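Local coordinates for protein alpha-1,3-glucanase (Paenibacillus glycanilyticus, PDB 6K0P) that probably hydrolyses the alpha-1,3-glycosidic linkages of alpha-1,3-glucan, at residues A15-T27 and W164-A176. The protein carries 1 engineered substitution. Residues are numbered along the deposited sequence; the frame is centred on the assembly and turned at random. Where two conformers were deposited one is given.
Sequences ANMPFTIMEAEST and WIYVDLLETENVA. With CA (calcium ion), chain J.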
ATOM      1  N   ALA A  15      10.931   0.656   3.223  1.00 12.61           N
ATOM      2  CA  ALA A  15      10.920   1.520   4.393  1.00 11.18           C
ATOM      3  C   ALA A  15      11.642   0.871   5.568  1.00 12.11           C
ATOM      4  O   ALA A  15      11.584  -0.347   5.765  1.00 14.51           O
ATOM      5  CB  ALA A  15       9.482   1.845   4.795  1.00 12.07           C
ATOM      6  N   ASN A  16      12.326   1.703   6.354  1.00 11.72           N
ATOM      7  CA  ASN A  16      12.966   1.289   7.599  1.00 13.19           C
ATOM      8  C   ASN A  16      12.006   1.669   8.723  1.00 12.59           C
ATOM      9  O   ASN A  16      11.904   2.837   9.099  1.00 14.93           O
ATOM     10  CB  ASN A  16      14.315   1.986   7.747  1.00 15.01           C
ATOM     11  CG  ASN A  16      15.027   1.609   9.024  1.00 22.92           C
ATOM     12  OD1 ASN A  16      14.619   0.686   9.724  1.00 21.35           O
ATOM     13  ND2 ASN A  16      16.100   2.323   9.334  1.00 30.31           N
ATOM     14  N   MET A  17      11.279   0.687   9.235  1.00 12.89           N
ATOM     15  CA  MET A  17      10.278   0.919  10.257  0.54 11.88           C
ATOM     16  C   MET A  17      10.693   0.275  11.576  1.00 12.03           C
ATOM     17  O   MET A  17      11.505  -0.655  11.604  1.00 14.59           O
ATOM     18  CB  MET A  17       8.927   0.348   9.796  0.54 12.95           C
ATOM     19  CG  MET A  17       8.500   0.796   8.392  0.54 12.13           C
ATOM     20  SD  MET A  17       8.339   2.584   8.159  0.54 14.82           S
ATOM     21  CE  MET A  17       7.245   3.004   9.510  0.54 15.39           C
ATOM     22  N   PRO A  18      10.166   0.769  12.703  1.00 12.37           N
ATOM     23  CA  PRO A  18      10.564   0.205  14.004  1.00 13.16           C
ATOM     24  C   PRO A  18       9.937  -1.140  14.312  1.00 12.41           C
ATOM     25  O   PRO A  18      10.365  -1.797  15.270  1.00 14.12           O
ATOM     26  CB  PRO A  18      10.086   1.263  15.010  1.00 14.93           C
ATOM     27  CG  PRO A  18       8.981   1.955  14.335  1.00 16.57           C
ATOM     28  CD  PRO A  18       9.322   1.966  12.856  1.00 12.13           C
ATOM     29  N   PHE A  19       8.939  -1.563  13.550  1.00 11.23           N
ATOM     30  CA  PHE A  19       8.334  -2.863  13.759  1.00 11.29           C
ATOM     31  C   PHE A  19       8.965  -3.888  12.831  1.00 13.95           C
ATOM     32  O   PHE A  19       9.461  -3.559  11.747  1.00 14.53           O
ATOM     33  CB  PHE A  19       6.814  -2.816  13.568  1.00 11.70           C
ATOM     34  CG  PHE A  19       6.368  -2.155  12.297  1.00 10.92           C
ATOM     35  CD1 PHE A  19       6.228  -2.889  11.127  1.00 16.63           C
ATOM     36  CD2 PHE A  19       6.048  -0.810  12.281  1.00 13.41           C
ATOM     37  CE1 PHE A  19       5.794  -2.275   9.956  1.00 17.28           C
ATOM     38  CE2 PHE A  19       5.613  -0.192  11.116  1.00 15.52           C
ATOM     39  CZ  PHE A  19       5.489  -0.927   9.954  1.00 17.14           C
ATOM     40  N   THR A  20       8.970  -5.133  13.296  1.00 12.96           N
ATOM     41  CA  THR A  20       9.432  -6.289  12.542  1.00 11.19           C
ATOM     42  C   THR A  20       8.207  -7.083  12.111  1.00 12.24           C
ATOM     43  O   THR A  20       7.270  -7.261  12.895  1.00 13.47           O
ATOM     44  CB  THR A  20      10.304  -7.167  13.443  1.00 13.53           C
ATOM     45  OG1 THR A  20      11.445  -6.411  13.869  1.00 16.05           O
ATOM     46  CG2 THR A  20      10.783  -8.422  12.709  1.00 15.67           C
ATOM     47  N   ILE A  21       8.203  -7.543  10.862  1.00 12.30           N
ATOM     48  CA  ILE A  21       7.116  -8.354  10.327  0.52 12.83           C
ATOM     49  C   ILE A  21       7.557  -9.809  10.298  1.00 12.52           C
ATOM     50  O   ILE A  21       8.603 -10.142   9.725  1.00 14.07           O
ATOM     51  CB  ILE A  21       6.714  -7.884   8.923  0.52 13.58           C
ATOM     52  CG1 ILE A  21       6.158  -6.464   8.991  0.52 17.50           C
ATOM     53  CG2 ILE A  21       5.713  -8.865   8.306  0.52 15.22           C
ATOM     54  CD1 ILE A  21       6.004  -5.829   7.653  0.52 15.80           C
ATOM     55  N   MET A  22       6.757 -10.683  10.902  1.00 10.92           N
ATOM     56  CA  MET A  22       7.071 -12.107  10.924  1.00 10.93           C
ATOM     57  C   MET A  22       5.892 -12.906  10.395  1.00 11.28           C
ATOM     58  O   MET A  22       4.767 -12.757  10.883  1.00 12.06           O
ATOM     59  CB  MET A  22       7.442 -12.548  12.339  1.00 15.05           C
ATOM     60  CG  MET A  22       8.638 -11.756  12.869  1.00 19.24           C
ATOM     61  SD  MET A  22       9.419 -12.556  14.268  1.00 24.02           S
ATOM     62  CE  MET A  22       8.097 -12.477  15.442  1.00 16.86           C
ATOM     63  N   GLU A  23       6.144 -13.743   9.390  1.00 11.45           N
ATOM     64  CA  GLU A  23       5.079 -14.549   8.806  1.00  9.88           C
ATOM     65  C   GLU A  23       4.759 -15.728   9.714  1.00 10.15           C
ATOM     66  O   GLU A  23       5.659 -16.411  10.215  1.00 11.09           O
ATOM     67  CB  GLU A  23       5.497 -15.072   7.429  1.00 10.56           C
ATOM     68  CG  GLU A  23       5.765 -13.983   6.395  1.00 12.21           C
ATOM     69  CD  GLU A  23       4.506 -13.267   5.931  1.00 12.75           C
ATOM     70  OE1 GLU A  23       3.384 -13.690   6.294  1.00 10.55           O
ATOM     71  OE2 GLU A  23       4.652 -12.268   5.194  1.00 13.56           O
ATOM     72  N   ALA A  24       3.460 -15.978   9.914  1.00  8.95           N
ATOM     73  CA  ALA A  24       3.052 -17.073  10.789  1.00 10.44           C
ATOM     74  C   ALA A  24       3.560 -18.409  10.270  1.00 10.95           C
ATOM     75  O   ALA A  24       3.988 -19.268  11.058  1.00 10.79           O
ATOM     76  CB  ALA A  24       1.528 -17.108  10.893  1.00 11.20           C
ATOM     77  N   GLU A  25       3.520 -18.595   8.951  1.00 10.18           N
ATOM     78  CA  GLU A  25       3.797 -19.872   8.295  1.00 10.72           C
ATOM     79  C   GLU A  25       5.278 -20.194   8.189  1.00 13.46           C
ATOM     80  O   GLU A  25       5.623 -21.229   7.605  1.00 14.37           O
ATOM     81  CB  GLU A  25       3.168 -19.880   6.895  1.00 10.33           C
ATOM     82  CG  GLU A  25       3.745 -18.845   5.929  1.00 10.44           C
ATOM     83  CD  GLU A  25       3.055 -17.478   6.002  1.00 10.52           C
ATOM     84  OE1 GLU A  25       2.375 -17.168   7.015  1.00  9.88           O
ATOM     85  OE2 GLU A  25       3.201 -16.711   5.030  1.00 11.04           O
ATOM     86  N   SER A  26       6.153 -19.347   8.721  1.00 12.66           N
ATOM     87  CA  SER A  26       7.583 -19.594   8.608  1.00 14.05           C
ATOM     88  C   SER A  26       7.916 -20.965   9.184  1.00 14.54           C
ATOM     89  O   SER A  26       7.342 -21.391  10.194  1.00 12.84           O
ATOM     90  CB  SER A  26       8.347 -18.519   9.373  1.00 15.31           C
ATOM     91  OG  SER A  26       9.696 -18.913   9.597  1.00 18.89           O
ATOM     92  N   THR A  27       8.840 -21.674   8.525  1.00 17.35           N
ATOM     93  CA  THR A  27       9.260 -22.981   9.021  1.00 19.71           C
ATOM     94  C   THR A  27       9.953 -22.894  10.376  1.00 20.79           C
ATOM     95  O   THR A  27      10.139 -23.927  11.028  1.00 22.23           O
ATOM     96  CB  THR A  27      10.171 -23.672   7.999  1.00 23.25           C
ATOM     97  OG1 THR A  27      11.341 -22.877   7.783  1.00 27.11           O
ATOM     98  CG2 THR A  27       9.442 -23.851   6.677  1.00 20.74           C
ATOM     99  N   TRP A 164     -12.642 -19.902  14.929  1.00 10.23           N
ATOM    100  CA  TRP A 164     -11.521 -20.181  14.040  1.00  9.71           C
ATOM    101  C   TRP A 164     -10.884 -18.858  13.652  1.00 10.12           C
ATOM    102  O   TRP A 164     -11.528 -17.812  13.668  1.00 10.40           O
ATOM    103  CB  TRP A 164     -11.929 -20.979  12.787  1.00 12.20           C
ATOM    104  CG  TRP A 164     -13.051 -20.403  11.949  1.00 10.68           C
ATOM    105  CD1 TRP A 164     -14.366 -20.783  11.991  1.00 14.18           C
ATOM    106  CD2 TRP A 164     -12.963 -19.396  10.919  1.00 10.75           C
ATOM    107  NE1 TRP A 164     -15.101 -20.069  11.071  1.00 15.43           N
ATOM    108  CE2 TRP A 164     -14.265 -19.218  10.398  1.00 16.55           C
ATOM    109  CE3 TRP A 164     -11.914 -18.620  10.396  1.00 10.39           C
ATOM    110  CZ2 TRP A 164     -14.545 -18.315   9.376  1.00 14.32           C
ATOM    111  CZ3 TRP A 164     -12.199 -17.717   9.385  1.00 13.23           C
ATOM    112  CH2 TRP A 164     -13.502 -17.577   8.878  1.00 12.97           C
ATOM    113  N   ILE A 165      -9.614 -18.930  13.271  1.00  9.64           N
ATOM    114  CA  ILE A 165      -8.875 -17.735  12.884  1.00  9.99           C
ATOM    115  C   ILE A 165      -7.711 -18.136  11.989  1.00 11.44           C
ATOM    116  O   ILE A 165      -6.989 -19.095  12.278  1.00 10.89           O
ATOM    117  CB  ILE A 165      -8.415 -16.944  14.128  1.00  8.44           C
ATOM    118  CG1 ILE A 165      -7.666 -15.669  13.717  1.00  9.56           C
ATOM    119  CG2 ILE A 165      -7.547 -17.805  15.063  1.00 12.89           C
ATOM    120  CD1 ILE A 165      -7.506 -14.675  14.864  1.00 10.50           C
ATOM    121  N   TYR A 166      -7.524 -17.415  10.894  1.00 10.59           N
ATOM    122  CA  TYR A 166      -6.322 -17.560  10.082  1.00  9.08           C
ATOM    123  C   TYR A 166      -5.316 -16.531  10.564  1.00 10.45           C
ATOM    124  O   TYR A 166      -5.614 -15.335  10.578  1.00 11.38           O
ATOM    125  CB  TYR A 166      -6.624 -17.300   8.608  1.00  9.74           C
ATOM    126  CG  TYR A 166      -7.542 -18.317   7.968  1.00  9.45           C
ATOM    127  CD1 TYR A 166      -8.930 -18.195   8.076  1.00 10.54           C
ATOM    128  CD2 TYR A 166      -7.028 -19.395   7.258  1.00  9.57           C
ATOM    129  CE1 TYR A 166      -9.769 -19.113   7.499  1.00 10.50           C
ATOM    130  CE2 TYR A 166      -7.876 -20.322   6.666  1.00 11.02           C
ATOM    131  CZ  TYR A 166      -9.237 -20.161   6.787  1.00 10.46           C
ATOM    132  OH  TYR A 166     -10.105 -21.073   6.224  1.00 12.62           O
ATOM    133  N   VAL A 167      -4.137 -16.985  10.965  1.00  9.75           N
ATOM    134  CA  VAL A 167      -3.083 -16.099  11.452  1.00 10.14           C
ATOM    135  C   VAL A 167      -2.082 -15.911  10.322  1.00 10.41           C
ATOM    136  O   VAL A 167      -1.419 -16.866   9.904  1.00 10.09           O
ATOM    137  CB  VAL A 167      -2.409 -16.662  12.705  1.00  9.63           C
ATOM    138  CG1 VAL A 167      -1.288 -15.738  13.159  1.00 11.57           C
ATOM    139  CG2 VAL A 167      -3.419 -16.879  13.816  1.00 10.57           C
ATOM    140  N   ASP A 168      -1.979 -14.680   9.817  1.00  9.55           N
ATOM    141  CA  ASP A 168      -1.188 -14.396   8.623  1.00  8.15           C
ATOM    142  C   ASP A 168       0.231 -13.958   8.976  1.00  8.91           C
ATOM    143  O   ASP A 168       1.212 -14.542   8.494  1.00  9.59           O
ATOM    144  CB  ASP A 168      -1.914 -13.328   7.793  1.00  8.98           C
ATOM    145  CG  ASP A 168      -1.188 -12.972   6.520  1.00  9.93           C
ATOM    146  OD1 ASP A 168      -0.212 -13.663   6.177  1.00 10.05           O
ATOM    147  OD2 ASP A 168      -1.598 -12.005   5.843  1.00 10.21           O
ATOM    148  N   LEU A 169       0.354 -12.912   9.788  1.00  9.30           N
ATOM    149  CA  LEU A 169       1.645 -12.378  10.187  1.00  9.07           C
ATOM    150  C   LEU A 169       1.473 -11.678  11.523  1.00 11.31           C
ATOM    151  O   LEU A 169       0.356 -11.381  11.957  1.00 10.56           O
ATOM    152  CB  LEU A 169       2.225 -11.408   9.135  1.00  9.61           C
ATOM    153  CG  LEU A 169       1.456 -10.108   8.814  1.00 11.12           C
ATOM    154  CD1 LEU A 169       1.630  -9.018   9.884  1.00 13.04           C
ATOM    155  CD2 LEU A 169       1.883  -9.540   7.470  1.00 13.45           C
ATOM    156  N   LEU A 170       2.606 -11.385  12.150  1.00  9.88           N
ATOM    157  CA  LEU A 170       2.668 -10.628  13.391  1.00 11.14           C
ATOM    158  C   LEU A 170       3.671  -9.500  13.213  1.00 11.95           C
ATOM    159  O   LEU A 170       4.811  -9.746  12.806  1.00 12.32           O
ATOM    160  CB  LEU A 170       3.128 -11.555  14.522  1.00 11.01           C
ATOM    161  CG  LEU A 170       3.183 -10.996  15.945  1.00 10.32           C
ATOM    162  CD1 LEU A 170       1.766 -10.771  16.452  1.00 12.81           C
ATOM    163  CD2 LEU A 170       3.958 -11.954  16.853  1.00 12.92           C
ATOM    164  N   GLU A 171       3.247  -8.263  13.496  1.00  9.41           N
ATOM    165  CA  GLU A 171       4.179  -7.156  13.686  1.00  9.72           C
ATOM    166  C   GLU A 171       4.596  -7.164  15.140  1.00 10.55           C
ATOM    167  O   GLU A 171       3.760  -7.369  16.026  1.00 11.37           O
ATOM    168  CB  GLU A 171       3.520  -5.794  13.451  1.00 13.05           C
ATOM    169  CG  GLU A 171       3.035  -5.521  12.067  1.00 11.97           C
ATOM    170  CD  GLU A 171       2.407  -4.138  11.958  1.00 11.60           C
ATOM    171  OE1 GLU A 171       2.772  -3.237  12.741  1.00 12.44           O
ATOM    172  OE2 GLU A 171       1.546  -3.939  11.090  1.00 12.00           O
ATOM    173  N   THR A 172       5.881  -6.932  15.395  1.00  9.84           N
ATOM    174  CA  THR A 172       6.373  -6.732  16.757  1.00  9.81           C
ATOM    175  C   THR A 172       7.111  -5.403  16.836  1.00 11.86           C
ATOM    176  O   THR A 172       7.793  -5.009  15.890  1.00 11.94           O
ATOM    177  CB  THR A 172       7.266  -7.896  17.226  1.00 11.01           C
ATOM    178  OG1 THR A 172       8.559  -7.811  16.611  1.00 12.99           O
ATOM    179  CG2 THR A 172       6.626  -9.230  16.860  1.00 12.23           C
ATOM    180  N   GLU A 173       6.946  -4.692  17.952  1.00 10.33           N
ATOM    181  CA  GLU A 173       7.533  -3.365  18.082  1.00 10.70           C
ATOM    182  C   GLU A 173       7.843  -3.095  19.546  1.00  9.58           C
ATOM    183  O   GLU A 173       7.083  -3.488  20.437  1.00 10.10           O
ATOM    184  CB  GLU A 173       6.572  -2.294  17.533  1.00  9.20           C
ATOM    185  CG  GLU A 173       7.202  -0.918  17.369  1.00 10.42           C
ATOM    186  CD  GLU A 173       6.283   0.084  16.687  1.00 10.15           C
ATOM    187  OE1 GLU A 173       5.267  -0.335  16.088  1.00 11.44           O
ATOM    188  OE2 GLU A 173       6.581   1.292  16.761  1.00 12.52           O
ATOM    189  N   ASN A 174       8.964  -2.415  19.788  1.00 10.24           N
ATOM    190  CA  ASN A 174       9.301  -1.900  21.113  1.00 10.76           C
ATOM    191  C   ASN A 174       8.948  -0.413  21.117  1.00 11.97           C
ATOM    192  O   ASN A 174       9.709   0.423  20.621  1.00 15.19           O
ATOM    193  CB  ASN A 174      10.776  -2.129  21.417  1.00 11.26           C
ATOM    194  CG  ASN A 174      11.141  -1.716  22.821  1.00 14.30           C
ATOM    195  OD1 ASN A 174      10.266  -1.410  23.630  1.00 14.25           O
ATOM    196  ND2 ASN A 174      12.439  -1.719  23.127  1.00 14.43           N
ATOM    197  N   VAL A 175       7.789  -0.092  21.667  1.00 11.50           N
ATOM    198  CA  VAL A 175       7.258   1.266  21.635  1.00 11.31           C
ATOM    199  C   VAL A 175       7.761   2.024  22.858  1.00 11.72           C
ATOM    200  O   VAL A 175       7.607   1.567  23.999  1.00 11.54           O
ATOM    201  CB  VAL A 175       5.724   1.233  21.602  1.00  9.44           C
ATOM    202  CG1 VAL A 175       5.164   2.643  21.447  1.00 13.40           C
ATOM    203  CG2 VAL A 175       5.259   0.352  20.439  1.00 11.97           C
ATOM    204  N   ALA A 176       8.365   3.193  22.614  1.00 10.28           N
ATOM    205  CA  ALA A 176       8.818   4.051  23.695  1.00 12.63           C
ATOM    206  C   ALA A 176       7.620   4.556  24.497  1.00 12.17           C
ATOM    207  O   ALA A 176       6.484   4.548  24.013  1.00 12.25           O
ATOM    208  CB  ALA A 176       9.553   5.250  23.101  1.00 12.91           C
TER
HETATM  209 CA    CA J2006       1.567 -15.069   5.992  1.00  9.69          CA
HETATM  210  O   HOH W   1      11.048  -1.629  17.917  1.00 12.24           O
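Strands 20-23 and 165-173 run antiparallel in the beta-sandwich-like domain that packs against the beta-helix of this glucanase, and a calcium ion sits at one end of the pair. The ladder alternates regularly: T20 and T172 exchange two N-H...O bonds, M22 and L170 another two, all 2.9 Å from N to O, while I21-E171 and E23-L169 are the non-hydrogen-bonded pairs between and beyond them. On the face of M22, L170 and T172, the M22 chain bends at its thioether (chi3 -64°), bringing CE to 3.8 Å from T172 CG2, and F66 covers M22 and L170. At the calcium end, A24 N still reaches D168 O, from above the carbonyl plane, although that same oxygen binds the metal at 2.6 Å. E23 OE1 and D168 OD1 each coordinate at 2.3 Å, E25 grips with both carboxylate oxygens, and S50 and S53 complete the site. On its other edge, toward strand 72-80, strand 165-173 has a classic bulge, D168 and L169 both facing R78, which also salt-bridges D168 OD2. At the other end, E171 OE1 lies 3.7 Å above one face of the F19 ring, offset toward its rim, with ring and carboxylate planes 27° apart; E171 OE2 is held by K326 and R350. E173 runs extended alongside P18, its OE2 3.5 Å from P18 CG, while OE1 meets R324. Cut back to alanine, E173 would probably leave R324 without this carboxylate mate and open a gap beside P18. Calcium probably offsets the acidic cluster at one end, as arginine and lysine from the neighbouring beta-helix do at the other.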